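Local coordinates for RNA-binding protein 12 (Homo sapiens, PDB 2EK1), which probably binds RNA through an RNA recognition motif, a four-stranded antiparallel sheet backed by two helices, seen here as a disulfide-linked dimer, at residues V20-F25 and G83-K88; C47-E52 and E59-F64. All blocks are in the same frame, centred on the assembly; numbering follows the deposited sequence.

In the fold
From the N terminus, strand 16-21 runs into the 20-25 segment, and most of the domain follows before 83-88 returns to lie against it in contact 1. The loop so closed spans 57 residues and includes helices 29-35 and 67-77. Contact 2 is nested within it: 47-52 and 59-64 are joined by only six residues and form a hairpin on one flank of the sheet. The two contacts meet along strand 16-21, which pairs with 59-64 on one side and with 85-90 on the other; Val-20 O probably accepts a hydrogen bond from Ala-60 N at 2.8 Å. Strand 47-50 then carries the sheet on into the second subunit.

Contact 1 (V20-F25 and G83-K88); sequences VQNMPF and GSRKVK
In this RNA recognition motif, the end of strand 16-21 and the turn after it lie antiparallel to the last strand, 85-90. Gln-21 and Lys-88 form a hydrogen-bonded pair: Lys-88 N reaches Gln-21 O at 2.9 Å in a nearly straight bond (174°), and Gln-21 N returns to Lys-88 O. A water also donates to Lys-88 O and to Gln-21 OE1, bridging backbone and side chain at the solvent side. Beyond this pair, Asn-22 turns to positive phi and its side chain takes over from the backbone. With CG anti to the backbone N (chi1 -156°), ND2 donates to Lys-86 O at 2.8 Å, the acceptor lying close to the amide plane. On the buried side Val-20 CG1 meets Val-87 CG1 at 3.6 Å, and Val-87 packs on Phe-35 of helix 29-35. Lys-86 and Lys-88 both send NZ to a salt bridge with Asp-79. Across the turn the bent Arg-85 chain runs alongside Pro-24 in the opposite direction, Arg-85 CD 3.8 Å from Pro-24 CB. The guanidinium crosses the Asn-22 amide with the planes 59° apart, and Asn-22 OD1 sits over one face, 2.9 Å from Arg-85 NH1 but too poorly angled for a hydrogen bond.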
# COMPACT_ATOMS: atom_id res chain seq x y z
N VAL A 20 1.35 -8.75 2.39
CA VAL A 20 0.70 -9.41 3.52
C VAL A 20 -0.73 -9.57 3.09
O VAL A 20 -1.35 -8.61 2.59
CB VAL A 20 0.82 -8.48 4.74
CG1 VAL A 20 0.27 -9.12 6.02
CG2 VAL A 20 2.34 -8.08 4.94
N GLN A 21 -1.30 -10.75 3.29
CA GLN A 21 -2.68 -11.02 2.86
C GLN A 21 -3.36 -11.86 3.95
O GLN A 21 -2.68 -12.51 4.76
CB GLN A 21 -2.68 -11.87 1.56
CG GLN A 21 -2.30 -11.17 0.28
CD GLN A 21 -2.18 -12.14 -0.87
OE1 GLN A 21 -1.22 -12.89 -0.95
NE2 GLN A 21 -3.17 -12.14 -1.75
N ASN A 22 -4.67 -11.88 3.88
CA ASN A 22 -5.50 -12.61 4.79
C ASN A 22 -5.56 -11.99 6.14
O ASN A 22 -5.93 -12.67 7.05
CB ASN A 22 -5.09 -14.09 4.90
CG ASN A 22 -6.25 -14.94 5.35
OD1 ASN A 22 -7.44 -14.63 5.02
ND2 ASN A 22 -5.97 -15.99 6.09
N MSE A 23 -5.17 -10.70 6.31
CA MSE A 23 -5.35 -10.12 7.64
C MSE A 23 -6.85 -9.88 7.96
O MSE A 23 -7.60 -9.71 7.08
CB MSE A 23 -4.68 -8.76 7.72
CG MSE A 23 -3.22 -8.84 7.33
SE MSE A 23 -2.46 -6.98 7.46
CE MSE A 23 -3.50 -6.14 6.09
N PRO A 24 -7.26 -9.86 9.23
CA PRO A 24 -8.69 -9.60 9.45
C PRO A 24 -8.92 -8.14 9.13
O PRO A 24 -7.96 -7.29 9.10
CB PRO A 24 -8.87 -9.87 10.92
CG PRO A 24 -7.55 -9.55 11.52
CD PRO A 24 -6.57 -10.14 10.51
N PHE A 25 -10.18 -7.87 8.86
CA PHE A 25 -10.63 -6.55 8.53
C PHE A 25 -10.48 -5.54 9.68
O PHE A 25 -10.54 -4.39 9.44
CB PHE A 25 -12.13 -6.56 8.17
CG PHE A 25 -13.04 -6.33 9.40
CD1 PHE A 25 -13.63 -7.42 10.05
CD2 PHE A 25 -13.32 -5.00 9.87
CE1 PHE A 25 -14.49 -7.21 11.14
CE2 PHE A 25 -14.19 -4.77 10.96
CZ PHE A 25 -14.79 -5.88 11.60
N GLY A 83 -4.79 -12.04 15.11
CA GLY A 83 -6.16 -12.34 15.49
C GLY A 83 -6.37 -13.79 15.13
O GLY A 83 -5.47 -14.58 15.28
N SER A 84 -7.53 -14.13 14.60
CA SER A 84 -7.90 -15.50 14.24
C SER A 84 -7.46 -15.95 12.83
O SER A 84 -7.81 -17.05 12.37
CB SER A 84 -9.44 -15.64 14.37
OG SER A 84 -10.14 -15.34 13.15
N ARG A 85 -6.69 -15.12 12.12
CA ARG A 85 -6.30 -15.56 10.80
C ARG A 85 -4.82 -15.79 10.63
O ARG A 85 -4.03 -15.07 11.20
CB ARG A 85 -6.76 -14.54 9.78
CG ARG A 85 -8.24 -14.60 9.53
CD ARG A 85 -8.82 -13.25 9.17
NE ARG A 85 -9.24 -13.17 7.78
CZ ARG A 85 -9.86 -14.12 7.08
NH1 ARG A 85 -10.18 -13.90 5.80
NH2 ARG A 85 -10.14 -15.29 7.60
N LYS A 86 -4.48 -16.79 9.85
CA LYS A 86 -3.10 -17.07 9.55
C LYS A 86 -2.78 -16.20 8.33
O LYS A 86 -3.41 -16.31 7.25
CB LYS A 86 -2.96 -18.52 9.21
CG LYS A 86 -3.53 -19.36 10.35
CD LYS A 86 -3.72 -20.82 9.96
CE LYS A 86 -2.36 -21.49 9.80
NZ LYS A 86 -1.67 -20.89 8.59
N VAL A 87 -1.83 -15.31 8.54
CA VAL A 87 -1.37 -14.35 7.54
C VAL A 87 -0.53 -15.01 6.48
O VAL A 87 0.23 -15.91 6.79
CB VAL A 87 -0.51 -13.30 8.25
CG1 VAL A 87 0.28 -12.52 7.30
CG2 VAL A 87 -1.43 -12.45 9.16
N LYS A 88 -0.72 -14.63 5.21
CA LYS A 88 0.04 -15.15 4.14
C LYS A 88 1.10 -14.04 3.67
O LYS A 88 0.68 -12.95 3.30
CB LYS A 88 -0.92 -15.50 2.98
CG LYS A 88 -1.68 -16.81 3.19
CD LYS A 88 -0.67 -17.92 3.59
CE LYS A 88 -1.23 -19.44 3.52
NZ LYS A 88 -2.53 -19.51 4.37
O HOH W 1 0.92 -12.72 0.46

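Contact 2 (C47-E52 and E59-F64); sequences CLKYNE and EAMVAF
Strands 47-50 and 59-64 form an antiparallel hairpin of the RNA recognition motif sheet, tight along the backbone and looser where Lys-49 meets Glu-59. Cys-47 and Met-61 make a hydrogen-bonded pair, Cys-47 N to Met-61 O at 3.0 Å and Met-61 N to Cys-47 O at 3.1 Å. Next to it Leu-48 and Ala-60, a non-hydrogen-bonded pair, draw their CA atoms to 4.5 Å; Leu-48 CD2 rests on Ala-60 CB and Leu-48 also packs on Ile-32 of helix 29-35. On the face bearing Cys-47 and Met-61, with chi1 at 77°, Cys-47 SG is tucked over its own backbone, 3.5 Å from Met-61 CB, and forms a disulfide with Cys-47 of the second subunit. At the slacker end Lys-49 runs extended obliquely across Glu-59; Lys-49 CD lies 3.8 Å from Glu-59 OE1, while Lys-49 NZ stays 4.1 Å from the same oxygen, too far for a salt bridge. Cut back to an alanine, Lys-49 would probably leave Met-61 CG and the flank of Glu-59 less covered, and that carboxylate without its nearby positive charge. Glu-59 O accepts Lys-49 N and also a water that donates to both it and Lys-49 O at 2.8 Å.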
# COMPACT_ATOMS: atom_id res chain seq x y z
N CYS A 47 1.11 0.15 4.19
CA CYS A 47 -0.04 0.75 3.44
C CYS A 47 -1.05 -0.38 3.42
O CYS A 47 -0.66 -1.51 3.30
CB CYS A 47 0.35 1.24 2.02
SG CYS A 47 0.51 -0.11 0.89
N LEU A 48 -2.33 -0.07 3.55
CA LEU A 48 -3.38 -1.01 3.62
C LEU A 48 -4.18 -0.87 2.35
O LEU A 48 -4.52 0.29 1.95
CB LEU A 48 -4.33 -0.69 4.76
CG LEU A 48 -3.81 -0.76 6.22
CD1 LEU A 48 -4.95 -0.45 7.16
CD2 LEU A 48 -3.21 -2.17 6.62
N LYS A 49 -4.55 -2.01 1.75
CA LYS A 49 -5.31 -1.94 0.54
C LYS A 49 -6.83 -1.87 0.80
O LYS A 49 -7.34 -2.44 1.74
CB LYS A 49 -4.96 -3.14 -0.37
CG LYS A 49 -3.59 -3.01 -0.97
CD LYS A 49 -3.13 -4.32 -1.73
CE LYS A 49 -1.97 -3.95 -2.54
NZ LYS A 49 -1.46 -5.13 -3.22
N TYR A 50 -7.53 -1.16 -0.09
CA TYR A 50 -9.00 -1.08 0.06
C TYR A 50 -9.61 -1.28 -1.33
O TYR A 50 -9.09 -0.77 -2.30
CB TYR A 50 -9.42 0.32 0.61
CG TYR A 50 -8.98 0.59 2.02
CD1 TYR A 50 -7.68 1.04 2.28
CD2 TYR A 50 -9.86 0.41 3.09
CE1 TYR A 50 -7.26 1.31 3.59
CE2 TYR A 50 -9.47 0.66 4.42
CZ TYR A 50 -8.17 1.12 4.65
OH TYR A 50 -7.83 1.41 5.95
N ASN A 51 -10.69 -1.99 -1.43
CA ASN A 51 -11.32 -2.14 -2.74
C ASN A 51 -12.00 -0.87 -3.21
O ASN A 51 -11.97 0.21 -2.56
CB ASN A 51 -12.37 -3.28 -2.73
CG ASN A 51 -13.37 -3.13 -1.62
OD1 ASN A 51 -13.77 -2.01 -1.26
ND2 ASN A 51 -13.76 -4.23 -1.03
N GLU A 52 -12.72 -1.01 -4.33
CA GLU A 52 -13.37 0.12 -4.92
C GLU A 52 -14.52 0.64 -4.06
O GLU A 52 -14.89 1.82 -4.11
CB GLU A 52 -13.75 -0.25 -6.42
CG GLU A 52 -15.13 -0.87 -6.69
CD GLU A 52 -15.37 -2.35 -6.16
OE1 GLU A 52 -14.48 -2.96 -5.46
OE2 GLU A 52 -16.49 -2.92 -6.47
N GLU A 59 -5.33 -6.97 2.90
CA GLU A 59 -3.99 -6.98 2.31
C GLU A 59 -3.19 -5.73 2.66
O GLU A 59 -3.78 -4.66 2.90
CB GLU A 59 -4.09 -7.12 0.77
CG GLU A 59 -4.68 -8.47 0.34
CD GLU A 59 -4.81 -8.70 -1.15
OE1 GLU A 59 -4.24 -7.93 -1.97
OE2 GLU A 59 -5.49 -9.69 -1.49
N ALA A 60 -1.87 -5.84 2.64
CA ALA A 60 -0.99 -4.71 2.98
C ALA A 60 0.37 -4.91 2.31
O ALA A 60 0.66 -6.00 1.80
CB ALA A 60 -0.84 -4.66 4.39
N MSE A 61 1.16 -3.87 2.28
CA MSE A 61 2.50 -3.85 1.73
C MSE A 61 3.21 -3.28 2.94
O MSE A 61 2.67 -2.39 3.65
CB MSE A 61 2.62 -2.87 0.56
CG MSE A 61 1.64 -3.13 -0.56
SE MSE A 61 1.97 -1.89 -2.00
CE MSE A 61 3.32 -3.08 -2.70
N VAL A 62 4.40 -3.79 3.16
CA VAL A 62 5.20 -3.41 4.29
C VAL A 62 6.69 -3.52 3.81
O VAL A 62 7.03 -4.36 2.94
CB VAL A 62 4.80 -4.41 5.40
CG1 VAL A 62 5.93 -5.14 5.90
CG2 VAL A 62 3.90 -3.76 6.44
N ALA A 63 7.55 -2.66 4.33
CA ALA A 63 8.95 -2.68 3.85
C ALA A 63 9.98 -2.87 4.95
O ALA A 63 9.74 -2.59 6.07
CB ALA A 63 9.26 -1.42 3.08
N PHE A 64 11.15 -3.35 4.55
CA PHE A 64 12.24 -3.64 5.44
C PHE A 64 13.45 -2.97 4.79
O PHE A 64 13.52 -2.77 3.53
CB PHE A 64 12.47 -5.17 5.48
CG PHE A 64 11.29 -5.94 5.98
CD1 PHE A 64 11.18 -6.29 7.34
CD2 PHE A 64 10.27 -6.26 5.15
CE1 PHE A 64 10.09 -6.95 7.83
CE2 PHE A 64 9.13 -6.95 5.67
CZ PHE A 64 9.05 -7.29 7.00
O HOH W 2 -6.40 -4.22 3.73